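Long-range contact in translation initiation factor eIF-2B (Pyrococcus horikoshii, PDB 1VB5), which probably takes part, as the regulatory subunit of archaeal initiation factor 2B, in exchanging GDP for GTP on initiation factor 2: residues Ala21-Phe32 / Met62-Ile72. Residues are numbered along the deposited sequence; the frame is centred on the assembly and turned at random.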
loop_
_atom_site.group_PDB
_atom_site.type_symbol
_atom_site.label_atom_id
_atom_site.label_comp_id
_atom_site.label_asym_id
_atom_site.label_seq_id
_atom_site.Cartn_x
_atom_site.Cartn_y
_atom_site.Cartn_z
ATOM N N ALA B 21 6.086 15.103 12.054
ATOM C CA ALA B 21 5.912 15.551 13.430
ATOM C C ALA B 21 6.980 16.548 13.882
ATOM O O ALA B 21 6.689 17.722 14.099
ATOM C CB ALA B 21 5.895 14.344 14.365
ATOM N N SER B 22 8.212 16.071 14.022
ATOM C CA SER B 22 9.325 16.909 14.455
ATOM C C SER B 22 9.272 18.336 13.905
ATOM O O SER B 22 9.242 19.298 14.671
ATOM C CB SER B 22 10.648 16.254 14.058
ATOM O OG SER B 22 11.741 17.093 14.377
ATOM N N TRP B 23 9.254 18.474 12.582
ATOM C CA TRP B 23 9.216 19.793 11.958
ATOM C C TRP B 23 8.039 20.632 12.457
ATOM O O TRP B 23 8.210 21.803 12.807
ATOM C CB TRP B 23 9.130 19.668 10.437
ATOM C CG TRP B 23 9.194 20.994 9.725
ATOM C CD1 TRP B 23 10.319 21.694 9.397
ATOM C CD2 TRP B 23 8.084 21.785 9.278
ATOM N NE1 TRP B 23 9.979 22.873 8.773
ATOM C CE2 TRP B 23 8.616 22.954 8.687
ATOM C CE3 TRP B 23 6.691 21.621 9.320
ATOM C CZ2 TRP B 23 7.803 23.955 8.141
ATOM C CZ3 TRP B 23 5.883 22.619 8.777
ATOM C CH2 TRP B 23 6.444 23.770 8.195
ATOM N N LEU B 24 6.847 20.038 12.475
ATOM C CA LEU B 24 5.656 20.747 12.934
ATOM C C LEU B 24 5.834 21.229 14.360
ATOM O O LEU B 24 5.429 22.340 14.705
ATOM C CB LEU B 24 4.419 19.847 12.868
ATOM C CG LEU B 24 3.761 19.630 11.507
ATOM C CD1 LEU B 24 2.501 18.804 11.705
ATOM C CD2 LEU B 24 3.416 20.967 10.865
ATOM N N ALA B 25 6.431 20.380 15.191
ATOM C CA ALA B 25 6.669 20.719 16.585
ATOM C C ALA B 25 7.504 21.995 16.662
ATOM O O ALA B 25 7.223 22.880 17.471
ATOM C CB ALA B 25 7.386 19.572 17.288
ATOM N N LYS B 26 8.522 22.089 15.811
ATOM C CA LYS B 26 9.385 23.263 15.786
ATOM C C LYS B 26 8.601 24.512 15.404
ATOM O O LYS B 26 8.747 25.557 16.035
ATOM C CB LYS B 26 10.539 23.063 14.804
ATOM C CG LYS B 26 11.510 21.981 15.223
ATOM C CD LYS B 26 12.699 21.904 14.283
ATOM C CE LYS B 26 13.628 20.768 14.682
ATOM N NZ LYS B 26 14.802 20.666 13.772
ATOM N N LYS B 27 7.769 24.403 14.373
ATOM C CA LYS B 27 6.963 25.534 13.927
ATOM C C LYS B 27 5.988 25.938 15.029
ATOM O O LYS B 27 5.701 27.121 15.212
ATOM C CB LYS B 27 6.187 25.170 12.657
ATOM C CG LYS B 27 7.062 24.736 11.487
ATOM C CD LYS B 27 7.976 25.854 11.007
ATOM C CE LYS B 27 7.182 27.015 10.419
ATOM N NZ LYS B 27 8.078 28.063 9.848
ATOM N N GLY B 28 5.478 24.947 15.755
ATOM C CA GLY B 28 4.552 25.226 16.838
ATOM C C GLY B 28 5.240 26.057 17.906
ATOM O O GLY B 28 4.664 27.007 18.440
ATOM N N ALA B 29 6.484 25.695 18.213
ATOM C CA ALA B 29 7.267 26.415 19.209
ATOM C C ALA B 29 7.535 27.827 18.692
ATOM O O ALA B 29 7.502 28.794 19.456
ATOM C CB ALA B 29 8.581 25.691 19.474
ATOM N N GLU B 30 7.800 27.933 17.392
ATOM C CA GLU B 30 8.056 29.224 16.761
ATOM C C GLU B 30 6.831 30.117 16.903
ATOM O O GLU B 30 6.953 31.335 17.024
ATOM C CB GLU B 30 8.374 29.047 15.275
ATOM C CG GLU B 30 9.785 28.574 14.976
ATOM C CD GLU B 30 10.019 28.354 13.486
ATOM O OE1 GLU B 30 9.694 29.265 12.687
ATOM O OE2 GLU B 30 10.529 27.272 13.116
ATOM N N ALA B 31 5.651 29.504 16.882
ATOM C CA ALA B 31 4.406 30.248 17.014
ATOM C C ALA B 31 4.350 30.916 18.384
ATOM O O ALA B 31 4.006 32.094 18.497
ATOM C CB ALA B 31 3.215 29.314 16.839
ATOM N N PHE B 32 4.687 30.161 19.426
ATOM C CA PHE B 32 4.669 30.706 20.777
ATOM C C PHE B 32 5.758 31.761 20.969
ATOM O O PHE B 32 5.538 32.753 21.654
ATOM C CB PHE B 32 4.817 29.590 21.819
ATOM C CG PHE B 32 3.578 28.755 21.988
ATOM C CD1 PHE B 32 3.428 27.554 21.299
ATOM C CD2 PHE B 32 2.551 29.179 22.824
ATOM C CE1 PHE B 32 2.270 26.787 21.440
ATOM C CE2 PHE B 32 1.391 28.423 22.973
ATOM C CZ PHE B 32 1.250 27.223 22.278
ATOM N N MET B 62 -0.945 14.153 15.874
ATOM C CA MET B 62 0.417 14.296 16.377
ATOM C C MET B 62 0.459 14.712 17.841
ATOM O O MET B 62 0.094 15.834 18.200
ATOM C CB MET B 62 1.195 15.299 15.523
ATOM C CG MET B 62 1.528 14.777 14.135
ATOM S SD MET B 62 2.555 15.914 13.195
ATOM C CE MET B 62 2.714 15.033 11.629
ATOM N N ALA B 63 0.915 13.790 18.680
ATOM C CA ALA B 63 1.005 14.023 20.114
ATOM C C ALA B 63 2.014 15.107 20.475
ATOM O O ALA B 63 1.915 15.718 21.533
ATOM C CB ALA B 63 1.369 12.723 20.823
ATOM N N SER B 64 2.981 15.342 19.597
ATOM C CA SER B 64 4.000 16.346 19.861
ATOM C C SER B 64 3.364 17.723 20.014
ATOM O O SER B 64 3.788 18.519 20.852
ATOM C CB SER B 64 5.036 16.369 18.735
ATOM O OG SER B 64 4.446 16.767 17.513
ATOM N N LEU B 65 2.338 17.997 19.215
ATOM C CA LEU B 65 1.659 19.282 19.289
ATOM C C LEU B 65 0.904 19.420 20.607
ATOM O O LEU B 65 0.916 20.482 21.232
ATOM C CB LEU B 65 0.703 19.443 18.106
ATOM C CG LEU B 65 1.394 19.406 16.741
ATOM C CD1 LEU B 65 0.363 19.585 15.633
ATOM C CD2 LEU B 65 2.446 20.504 16.673
ATOM N N TYR B 66 0.245 18.347 21.029
ATOM C CA TYR B 66 -0.491 18.357 22.287
ATOM C C TYR B 66 0.468 18.543 23.469
ATOM O O TYR B 66 0.187 19.314 24.385
ATOM C CB TYR B 66 -1.263 17.048 22.467
ATOM C CG TYR B 66 -1.837 16.868 23.856
ATOM C CD1 TYR B 66 -3.145 17.250 24.150
ATOM C CD2 TYR B 66 -1.060 16.328 24.885
ATOM C CE1 TYR B 66 -3.669 17.095 25.438
ATOM C CE2 TYR B 66 -1.570 16.174 26.174
ATOM C CZ TYR B 66 -2.868 16.555 26.442
ATOM O OH TYR B 66 -3.367 16.386 27.715
ATOM N N ASN B 67 1.589 17.823 23.460
ATOM C CA ASN B 67 2.552 17.947 24.544
ATOM C C ASN B 67 3.230 19.317 24.535
ATOM O O ASN B 67 3.590 19.839 25.585
ATOM C CB ASN B 67 3.596 16.829 24.479
ATOM C CG ASN B 67 3.035 15.492 24.922
ATOM O OD1 ASN B 67 2.262 15.423 25.877
ATOM N ND2 ASN B 67 3.428 14.420 24.239
ATOM N N LEU B 68 3.405 19.896 23.352
ATOM C CA LEU B 68 4.006 21.221 23.253
ATOM C C LEU B 68 3.073 22.200 23.959
ATOM O O LEU B 68 3.512 23.029 24.758
ATOM C CB LEU B 68 4.169 21.638 21.786
ATOM C CG LEU B 68 4.347 23.144 21.520
ATOM C CD1 LEU B 68 5.634 23.648 22.156
ATOM C CD2 LEU B 68 4.361 23.402 20.023
ATOM N N ALA B 69 1.780 22.072 23.669
ATOM C CA ALA B 69 0.755 22.936 24.246
ATOM C C ALA B 69 0.701 22.894 25.771
ATOM O O ALA B 69 0.523 23.929 26.412
ATOM C CB ALA B 69 -0.607 22.580 23.668
ATOM N N ARG B 70 0.841 21.708 26.355
ATOM C CA ARG B 70 0.808 21.580 27.809
ATOM C C ARG B 70 2.118 22.035 28.440
ATOM O O ARG B 70 2.162 22.349 29.628
ATOM C CB ARG B 70 0.538 20.131 28.230
ATOM C CG ARG B 70 -0.787 19.560 27.753
ATOM C CD ARG B 70 -1.951 20.481 28.070
ATOM N NE ARG B 70 -3.230 19.827 27.809
ATOM C CZ ARG B 70 -4.376 20.471 27.615
ATOM N NH1 ARG B 70 -4.409 21.798 27.647
ATOM N NH2 ARG B 70 -5.489 19.785 27.393
ATOM N N PHE B 71 3.182 22.058 27.646
ATOM C CA PHE B 71 4.488 22.473 28.139
ATOM C C PHE B 71 4.541 23.989 28.322
ATOM O O PHE B 71 5.167 24.490 29.257
ATOM C CB PHE B 71 5.582 22.042 27.165
ATOM C CG PHE B 71 6.970 22.182 27.720
ATOM C CD1 PHE B 71 7.457 21.265 28.647
ATOM C CD2 PHE B 71 7.785 23.242 27.332
ATOM C CE1 PHE B 71 8.742 21.403 29.184
ATOM C CE2 PHE B 71 9.070 23.388 27.864
ATOM C CZ PHE B 71 9.548 22.467 28.790
ATOM N N ILE B 72 3.888 24.714 27.419
ATOM C CA ILE B 72 3.856 26.170 27.492
ATOM C C ILE B 72 2.848 26.582 28.558
ATOM O O ILE B 72 1.658 26.308 28.441
ATOM C CB ILE B 72 3.473 26.798 26.124
ATOM C CG1 ILE B 72 4.697 26.843 25.204
ATOM C CG2 ILE B 72 2.975 28.226 26.321
ATOM C CD1 ILE B 72 5.456 25.556 25.097
#
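Met62, just ahead of helix 63-71, reaches over the first turn of helix 21-32 with its chain extended beyond CG (chi2 -175°). Its SD lies 3.3 Å from Leu24 CD1, where the two side chains cross at about a right angle, and it also meets the backbone of Ala21, at 3.4 Å from CA. Ser64 comes next, and Ser64 OG lies 4.1 Å from Ala25 CB. One residue on, Leu65 lays CD2 against the backbone of Leu24 and Ala25, where the CA atoms of Ala25 and Leu65 are 5.9 Å apart, the shortest such separation across the contact.

Leu68 is a knob in a hole formed by Ala25, Gly28, Ala29 and Phe32. With CG anti to the backbone N (chi1 161°), its CD2 comes to 3.5 Å from Gly28 C, a spot that a side chain on Gly28 would obstruct; the lack of one makes room for Leu68 CD2, consistent with the close packing of the helices, whose axes come within 9.1 Å at a crossing angle of -27°. Leu68 CG also meets Phe32 CE1, the two side chains sliding past each other in opposite directions. Ile72, the first residue beyond the helix, then covers one face of the Phe32 ring: CG1 makes a CH-pi contact 4.0 Å from the ring centroid, while Ile72 CG2 touches Phe32 CD2 at 3.6 Å. Leu51 and Val55 of helix 41-58 also meet this ring, and Ala25 and Ala29 pack on helix 78-106, placing the contact within the N-terminal helical bundle. An alanine in place of Phe32 would probably leave Ile72 without its CH-pi partner and open a gap beside Leu68.

Cohesion between the buried faces of the two helices is therefore mainly apolar, resting on shape and dispersion with a thioether at one end and an aromatic ring at the other, while the main-chain polar groups are largely engaged in each helix's own hydrogen bonds.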